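Local atomic coordinates of protein E (Haemophilus influenzae, PDB entry 3ZH5), a protein that acts as a multifunctional surface adhesin, binding host epithelial cells and laminin, vitronectin for serum resistance, and plasminogen for immune evasion. Residues Gly53-Val56 / Arg62-Arg65; Asp86-Phe91 / Gly95-Pro100. One frame throughout, in Å; residues are numbered along the deposited sequence.

Read from the N terminus, the chain first closes a short loop at contact 1, where Gly53-Val56 meets Arg62-Arg65 across five intervening residues and the second segment leads into strand 64-74. That strand is followed by its antiparallel neighbour 79-88, whose end enters contact 2; here three residues separate Asp86-Phe91 from Gly95-Pro100 and a beta hairpin with strand 97-98 is closed. The two loops are in series, neither nested nor crossed, yet the centres of the two contacts lie only about 8 Å apart because strands 64-74 and 79-88 run side by side. A probable bond from Arg65 N to Tyr88 O joins them at one end of the antiparallel sheet, with a long, weak Arg62-Asp89 ion pair beside it.

Contact 1 (Gly53-Val56 / Arg62-Arg65); sequences GLYV and RYAR
Leu54 and Ala64 form a single antiparallel hydrogen-bonded pair, and the packing is closest around it. Ala64 N gives a good, nearly straight bond to Leu54 O (2.8 Å), while the return bond from Leu54 N to Ala64 O is weak at 3.5 Å. Leu54 O also takes a CA-H...O contact from Tyr63 CA at 3.2 Å, and Gly53 CA makes another to Ala64 O. Gly53 is buried against the Tyr63 ring, whose CD2 lies 4.1 Å from Gly53 CA. Arg62 O, 3.7 Å from Tyr55 CA, is buried without a polar partner.

Toward solvent the contact is looser and aromatic. Tyr63 CB sits over the centre of one face of the exposed Tyr55 ring, 4.0 Å from its centroid, a CH-pi contact; the two side chains run alongside, pointing the same way, with ring planes 57° apart. The Tyr63 ring is swung between its own N and carbonyl carbon (chi1 54°), which carries it past Gly53.

Val56 CG2 touches Ala64 CB at 4.2 Å. One antiparallel bridge thus closes an irregular loop between segments whose directions differ by 108°, not a regular strand pairing. Leu54, Val56 and Ala64 all pack on Phe87 of strand 79-88, whereas Met4 of the N-terminal loop touches both tyrosines.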
ATOM      1  N   GLY A  53       5.546  -8.592  14.212  1.00 58.46           N
ATOM      2  CA  GLY A  53       6.259  -9.301  13.160  1.00 58.94           C
ATOM      3  C   GLY A  53       5.454 -10.464  12.608  1.00 59.26           C
ATOM      4  O   GLY A  53       4.779 -11.179  13.348  1.00 67.88           O
ATOM      5  N   LEU A  54       5.523 -10.665  11.293  1.00 61.97           N
ATOM      6  CA  LEU A  54       4.876 -11.815  10.678  1.00 66.40           C
ATOM      7  C   LEU A  54       5.953 -12.797  10.247  1.00 63.35           C
ATOM      8  O   LEU A  54       6.891 -12.428   9.556  1.00 61.24           O
ATOM      9  CB  LEU A  54       4.030 -11.392   9.474  1.00 65.47           C
ATOM     10  CG  LEU A  54       2.859 -10.455   9.774  1.00 61.30           C
ATOM     11  CD1 LEU A  54       2.090 -10.151   8.488  1.00 60.32           C
ATOM     12  CD2 LEU A  54       1.934 -11.032  10.838  1.00 61.26           C
ATOM     13  N   TYR A  55       5.835 -14.037  10.695  1.00 67.54           N
ATOM     14  CA  TYR A  55       6.815 -15.059  10.360  1.00 70.58           C
ATOM     15  C   TYR A  55       6.380 -15.763   9.091  1.00 69.90           C
ATOM     16  O   TYR A  55       5.696 -16.788   9.138  1.00 70.87           O
ATOM     17  CB  TYR A  55       6.959 -16.054  11.506  1.00 74.88           C
ATOM     18  CG  TYR A  55       7.507 -15.429  12.767  1.00 72.27           C
ATOM     19  CD1 TYR A  55       6.687 -14.719  13.626  1.00 77.13           C
ATOM     20  CD2 TYR A  55       8.848 -15.544  13.090  1.00 70.65           C
ATOM     21  CE1 TYR A  55       7.191 -14.143  14.781  1.00 80.24           C
ATOM     22  CE2 TYR A  55       9.358 -14.982  14.229  1.00 71.59           C
ATOM     23  CZ  TYR A  55       8.530 -14.281  15.072  1.00 83.80           C
ATOM     24  OH  TYR A  55       9.052 -13.715  16.209  1.00 86.87           O
ATOM     25  N   VAL A  56       6.797 -15.201   7.959  1.00 65.63           N
ATOM     26  CA  VAL A  56       6.359 -15.663   6.642  1.00 61.75           C
ATOM     27  C   VAL A  56       7.526 -16.133   5.779  1.00 66.86           C
ATOM     28  O   VAL A  56       7.394 -16.274   4.571  1.00 61.84           O
ATOM     29  CB  VAL A  56       5.629 -14.539   5.872  1.00 58.69           C
ATOM     30  CG1 VAL A  56       4.211 -14.373   6.382  1.00 58.51           C
ATOM     31  CG2 VAL A  56       6.395 -13.218   5.969  1.00 57.58           C
ATOM     32  N   ARG A  62      12.850 -15.647  11.148  1.00 73.08           N
ATOM     33  CA  ARG A  62      12.817 -14.423  10.356  1.00 77.88           C
ATOM     34  C   ARG A  62      11.395 -13.885  10.233  1.00 75.53           C
ATOM     35  O   ARG A  62      10.491 -14.612   9.821  1.00 78.91           O
ATOM     36  CB  ARG A  62      13.371 -14.701   8.957  1.00 80.36           C
ATOM     37  CG  ARG A  62      13.791 -13.449   8.199  1.00 82.35           C
ATOM     38  CD  ARG A  62      14.841 -13.794   7.165  1.00 87.72           C
ATOM     39  NE  ARG A  62      15.746 -12.682   6.882  1.00 92.80           N
ATOM     40  CZ  ARG A  62      16.944 -12.823   6.314  1.00 98.21           C
ATOM     41  NH1 ARG A  62      17.387 -14.031   5.967  1.00 98.83           N
ATOM     42  NH2 ARG A  62      17.705 -11.759   6.084  1.00100.09           N
ATOM     43  N   TYR A  63      11.198 -12.610  10.570  1.00 65.99           N
ATOM     44  CA  TYR A  63       9.872 -12.006  10.514  1.00 63.61           C
ATOM     45  C   TYR A  63       9.873 -10.736   9.679  1.00 64.04           C
ATOM     46  O   TYR A  63      10.884 -10.045   9.591  1.00 64.33           O
ATOM     47  CB  TYR A  63       9.401 -11.671  11.919  1.00 64.11           C
ATOM     48  CG  TYR A  63      10.382 -10.807  12.677  1.00 66.84           C
ATOM     49  CD1 TYR A  63      11.407 -11.380  13.423  1.00 71.19           C
ATOM     50  CD2 TYR A  63      10.286  -9.416  12.654  1.00 70.85           C
ATOM     51  CE1 TYR A  63      12.310 -10.593  14.129  1.00 73.21           C
ATOM     52  CE2 TYR A  63      11.187  -8.616  13.366  1.00 68.02           C
ATOM     53  CZ  TYR A  63      12.194  -9.216  14.094  1.00 69.58           C
ATOM     54  OH  TYR A  63      13.101  -8.451  14.785  1.00 66.60           O
ATOM     55  N   ALA A  64       8.726 -10.418   9.086  1.00 58.75           N
ATOM     56  CA  ALA A  64       8.609  -9.243   8.239  1.00 56.22           C
ATOM     57  C   ALA A  64       8.335  -8.033   9.105  1.00 55.11           C
ATOM     58  O   ALA A  64       7.664  -8.159  10.126  1.00 55.58           O
ATOM     59  CB  ALA A  64       7.486  -9.421   7.253  1.00 64.76           C
ATOM     60  N   ARG A  65       8.829  -6.877   8.662  1.00 55.45           N
ATOM     61  CA  ARG A  65       8.552  -5.585   9.295  1.00 55.04           C
ATOM     62  C   ARG A  65       7.640  -4.679   8.474  1.00 50.59           C
ATOM     63  O   ARG A  65       7.052  -3.739   9.005  1.00 50.46           O
ATOM     64  CB  ARG A  65       9.859  -4.844   9.594  1.00 52.95           C
ATOM     65  CG  ARG A  65      10.698  -5.549  10.636  1.00 56.83           C
ATOM     66  CD  ARG A  65      11.953  -4.785  10.996  1.00 57.35           C
ATOM     67  NE  ARG A  65      12.819  -5.622  11.813  1.00 67.74           N
ATOM     68  CZ  ARG A  65      13.561  -5.183  12.823  1.00 77.70           C
ATOM     69  NH1 ARG A  65      13.566  -3.898  13.154  1.00 78.23           N
ATOM     70  NH2 ARG A  65      14.309  -6.039  13.506  1.00 84.05           N
TER

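Contact 2 (Asp86-Phe91 / Gly95-Pro100); sequences DFYDEF and GLRAAP
Phe87 and Ala98 face each other as an antiparallel hydrogen-bonded pair, Phe87 N to Ala98 O at 2.8 Å and Ala98 N to Phe87 O at 2.9 Å, followed by the non-hydrogen-bonded pair Tyr88-Arg97 and, nearer the turn, a weak bond from Asp89 N to Leu96 O.

On the face that carries Tyr88 and Arg97, the arginine chain runs past the tyrosine ring: its CG lies 4.1 Å from the ring centroid, an off-centre CH-pi contact, and its CD comes up to the hydroxyl. The bend at chi3 (72°) then turns the guanidinium, lying at 69° to the ring, toward Asp86. There NH1 reaches Asp86 OD1 at 2.8 Å in a salt bridge whose hydrogen bond is weak, bent to 129° at the hydrogen; the carboxylate and guanidinium planes stand perpendicular. The other carboxylate oxygen, OD2, is bridged to Arg84, so Asp86 is shared between two arginines.

The turn is fastened by Asp89. Its OD1 accepts Leu96 N at 2.9 Å from above the carboxylate plane, and CG packs on Leu96 CB. Gly95 has backbone angles suited to glycine, and its CA lies against the carboxylates of Asp89 (OD1 at 3.7 Å) and Glu90 (OE1 at 3.6 Å). Gly95 O abuts the Tyr88 ring edge at CD2 (3.5 Å).

On the opposite face, Phe87 CE2 meets Pro100 CD loosely. Phe87 also packs on Val67, and Tyr88 on Ser66 and Arg68, all of strand 64-74, placing this hairpin of strands 79-88 and 97-98 beside that neighbouring strand, while Tyr57 OH hydrogen-bonds to Leu96 O.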
ATOM      1  N   ASP A  86       3.679  -8.474  -0.988  1.00 26.19           N
ATOM      2  CA  ASP A  86       5.027  -8.922  -0.698  1.00 26.35           C
ATOM      3  C   ASP A  86       5.375  -8.516   0.720  1.00 28.60           C
ATOM      4  O   ASP A  86       5.048  -7.401   1.154  1.00 39.18           O
ATOM      5  CB  ASP A  86       6.007  -8.280  -1.689  1.00 32.54           C
ATOM      6  CG  ASP A  86       5.856  -8.844  -3.106  1.00 36.89           C
ATOM      7  OD1 ASP A  86       6.265 -10.014  -3.308  1.00 35.91           O
ATOM      8  OD2 ASP A  86       5.325  -8.131  -3.998  1.00 36.48           O
ATOM      9  N   PHE A  87       6.031  -9.406   1.455  1.00 30.84           N
ATOM     10  CA  PHE A  87       6.482  -9.060   2.795  1.00 36.89           C
ATOM     11  C   PHE A  87       7.960  -8.746   2.769  1.00 41.75           C
ATOM     12  O   PHE A  87       8.699  -9.356   2.031  1.00 44.71           O
ATOM     13  CB  PHE A  87       6.228 -10.207   3.763  1.00 39.65           C
ATOM     14  CG  PHE A  87       4.791 -10.609   3.852  1.00 40.24           C
ATOM     15  CD1 PHE A  87       3.905  -9.886   4.629  1.00 46.22           C
ATOM     16  CD2 PHE A  87       4.332 -11.721   3.179  1.00 43.97           C
ATOM     17  CE1 PHE A  87       2.589 -10.256   4.720  1.00 45.51           C
ATOM     18  CE2 PHE A  87       3.012 -12.091   3.268  1.00 46.16           C
ATOM     19  CZ  PHE A  87       2.141 -11.358   4.041  1.00 43.90           C
ATOM     20  N   TYR A  88       8.393  -7.798   3.588  1.00 33.65           N
ATOM     21  CA  TYR A  88       9.802  -7.438   3.645  1.00 41.36           C
ATOM     22  C   TYR A  88      10.289  -7.406   5.070  1.00 46.35           C
ATOM     23  O   TYR A  88       9.510  -7.163   5.992  1.00 44.76           O
ATOM     24  CB  TYR A  88      10.028  -6.079   2.997  1.00 45.41           C
ATOM     25  CG  TYR A  88       9.817  -6.105   1.500  1.00 47.32           C
ATOM     26  CD1 TYR A  88       8.567  -5.866   0.951  1.00 42.97           C
ATOM     27  CD2 TYR A  88      10.872  -6.367   0.644  1.00 51.70           C
ATOM     28  CE1 TYR A  88       8.379  -5.883  -0.414  1.00 47.59           C
ATOM     29  CE2 TYR A  88      10.689  -6.404  -0.733  1.00 53.86           C
ATOM     30  CZ  TYR A  88       9.439  -6.161  -1.253  1.00 49.00           C
ATOM     31  OH  TYR A  88       9.246  -6.181  -2.617  1.00 46.03           O
ATOM     32  N   ASP A  89      11.581  -7.643   5.258  1.00 47.77           N
ATOM     33  CA  ASP A  89      12.116  -7.770   6.604  1.00 55.19           C
ATOM     34  C   ASP A  89      12.672  -6.447   7.122  1.00 52.31           C
ATOM     35  O   ASP A  89      13.233  -6.403   8.215  1.00 53.63           O
ATOM     36  CB  ASP A  89      13.179  -8.872   6.669  1.00 59.03           C
ATOM     37  CG  ASP A  89      14.545  -8.408   6.193  1.00 63.64           C
ATOM     38  OD1 ASP A  89      14.608  -7.435   5.408  1.00 64.08           O
ATOM     39  OD2 ASP A  89      15.557  -9.024   6.603  1.00 67.96           O
ATOM     40  N   GLU A  90      12.525  -5.386   6.327  1.00 52.88           N
ATOM     41  CA  GLU A  90      12.827  -4.020   6.777  1.00 59.18           C
ATOM     42  C   GLU A  90      11.580  -3.151   6.596  1.00 53.16           C
ATOM     43  O   GLU A  90      10.676  -3.523   5.848  1.00 49.77           O
ATOM     44  CB  GLU A  90      13.999  -3.428   5.980  1.00 60.56           C
ATOM     45  CG  GLU A  90      15.335  -4.085   6.251  1.00 68.61           C
ATOM     46  CD  GLU A  90      16.280  -3.995   5.067  1.00 75.89           C
ATOM     47  OE1 GLU A  90      16.149  -3.043   4.272  1.00 78.43           O
ATOM     48  OE2 GLU A  90      17.148  -4.881   4.925  1.00 82.16           O
ATOM     49  N   PHE A  91      11.511  -2.008   7.284  1.00 47.21           N
ATOM     50  CA  PHE A  91      10.371  -1.102   7.113  1.00 42.11           C
ATOM     51  C   PHE A  91      10.434  -0.458   5.727  1.00 39.28           C
ATOM     52  O   PHE A  91      11.445  -0.558   5.039  1.00 46.63           O
ATOM     53  CB  PHE A  91      10.356  -0.019   8.219  1.00 42.55           C
ATOM     54  CG  PHE A  91      10.122  -0.562   9.597  1.00 41.95           C
ATOM     55  CD1 PHE A  91       8.909  -1.130   9.935  1.00 45.29           C
ATOM     56  CD2 PHE A  91      11.115  -0.503  10.552  1.00 45.65           C
ATOM     57  CE1 PHE A  91       8.697  -1.636  11.188  1.00 47.25           C
ATOM     58  CE2 PHE A  91      10.902  -1.000  11.813  1.00 54.81           C
ATOM     59  CZ  PHE A  91       9.694  -1.576  12.126  1.00 52.27           C
ATOM     60  N   GLY A  95      14.150  -4.689   1.532  1.00 51.45           N
ATOM     61  CA  GLY A  95      14.959  -5.712   2.172  1.00 52.58           C
ATOM     62  C   GLY A  95      14.636  -7.104   1.673  1.00 53.83           C
ATOM     63  O   GLY A  95      14.265  -7.287   0.510  1.00 47.27           O
ATOM     64  N   LEU A  96      14.773  -8.096   2.549  1.00 54.30           N
ATOM     65  CA  LEU A  96      14.556  -9.480   2.144  1.00 52.07           C
ATOM     66  C   LEU A  96      13.070  -9.742   2.021  1.00 52.34           C
ATOM     67  O   LEU A  96      12.296  -9.448   2.939  1.00 50.75           O
ATOM     68  CB  LEU A  96      15.172 -10.464   3.142  1.00 59.92           C
ATOM     69  CG  LEU A  96      15.038 -11.934   2.709  1.00 69.29           C
ATOM     70  CD1 LEU A  96      15.944 -12.242   1.513  1.00 69.42           C
ATOM     71  CD2 LEU A  96      15.331 -12.893   3.856  1.00 72.48           C
ATOM     72  N   ARG A  97      12.685 -10.333   0.896  1.00 49.09           N
ATOM     73  CA  ARG A  97      11.290 -10.412   0.501  1.00 45.08           C
ATOM     74  C   ARG A  97      10.709 -11.820   0.626  1.00 51.93           C
ATOM     75  O   ARG A  97      11.406 -12.813   0.423  1.00 59.11           O
ATOM     76  CB  ARG A  97      11.188  -9.973  -0.962  1.00 43.25           C
ATOM     77  CG  ARG A  97       9.758  -9.938  -1.488  1.00 42.19           C
ATOM     78  CD  ARG A  97       9.710  -9.671  -2.967  1.00 44.37           C
ATOM     79  NE  ARG A  97      10.157 -10.830  -3.726  1.00 50.27           N
ATOM     80  CZ  ARG A  97       9.431 -11.925  -3.918  1.00 55.22           C
ATOM     81  NH1 ARG A  97       8.213 -12.003  -3.400  1.00 55.96           N
ATOM     82  NH2 ARG A  97       9.923 -12.944  -4.631  1.00 58.81           N
ATOM     83  N   ALA A  98       9.419 -11.909   0.917  1.00 41.48           N
ATOM     84  CA  ALA A  98       8.738 -13.186   0.843  1.00 45.87           C
ATOM     85  C   ALA A  98       7.346 -12.930   0.339  1.00 46.33           C
ATOM     86  O   ALA A  98       6.883 -11.801   0.323  1.00 46.70           O
ATOM     87  CB  ALA A  98       8.702 -13.869   2.182  1.00 45.91           C
ATOM     88  N   ALA A  99       6.676 -13.986  -0.097  1.00 47.84           N
ATOM     89  CA  ALA A  99       5.353 -13.824  -0.660  1.00 50.49           C
ATOM     90  C   ALA A  99       4.599 -15.133  -0.590  1.00 59.74           C
ATOM     91  O   ALA A  99       5.205 -16.198  -0.616  1.00 67.60           O
ATOM     92  CB  ALA A  99       5.458 -13.356  -2.111  1.00 47.37           C
ATOM     93  N   PRO A 100       3.266 -15.053  -0.517  1.00 58.41           N
ATOM     94  CA  PRO A 100       2.405 -16.244  -0.608  1.00 58.29           C
ATOM     95  C   PRO A 100       2.458 -16.898  -1.984  1.00 60.72           C
ATOM     96  O   PRO A 100       2.669 -16.197  -2.979  1.00 55.59           O
ATOM     97  CB  PRO A 100       0.995 -15.688  -0.372  1.00 57.12           C
ATOM     98  CG  PRO A 100       1.118 -14.173  -0.335  1.00 52.36           C
ATOM     99  CD  PRO A 100       2.519 -13.791  -0.638  1.00 49.61           C
TER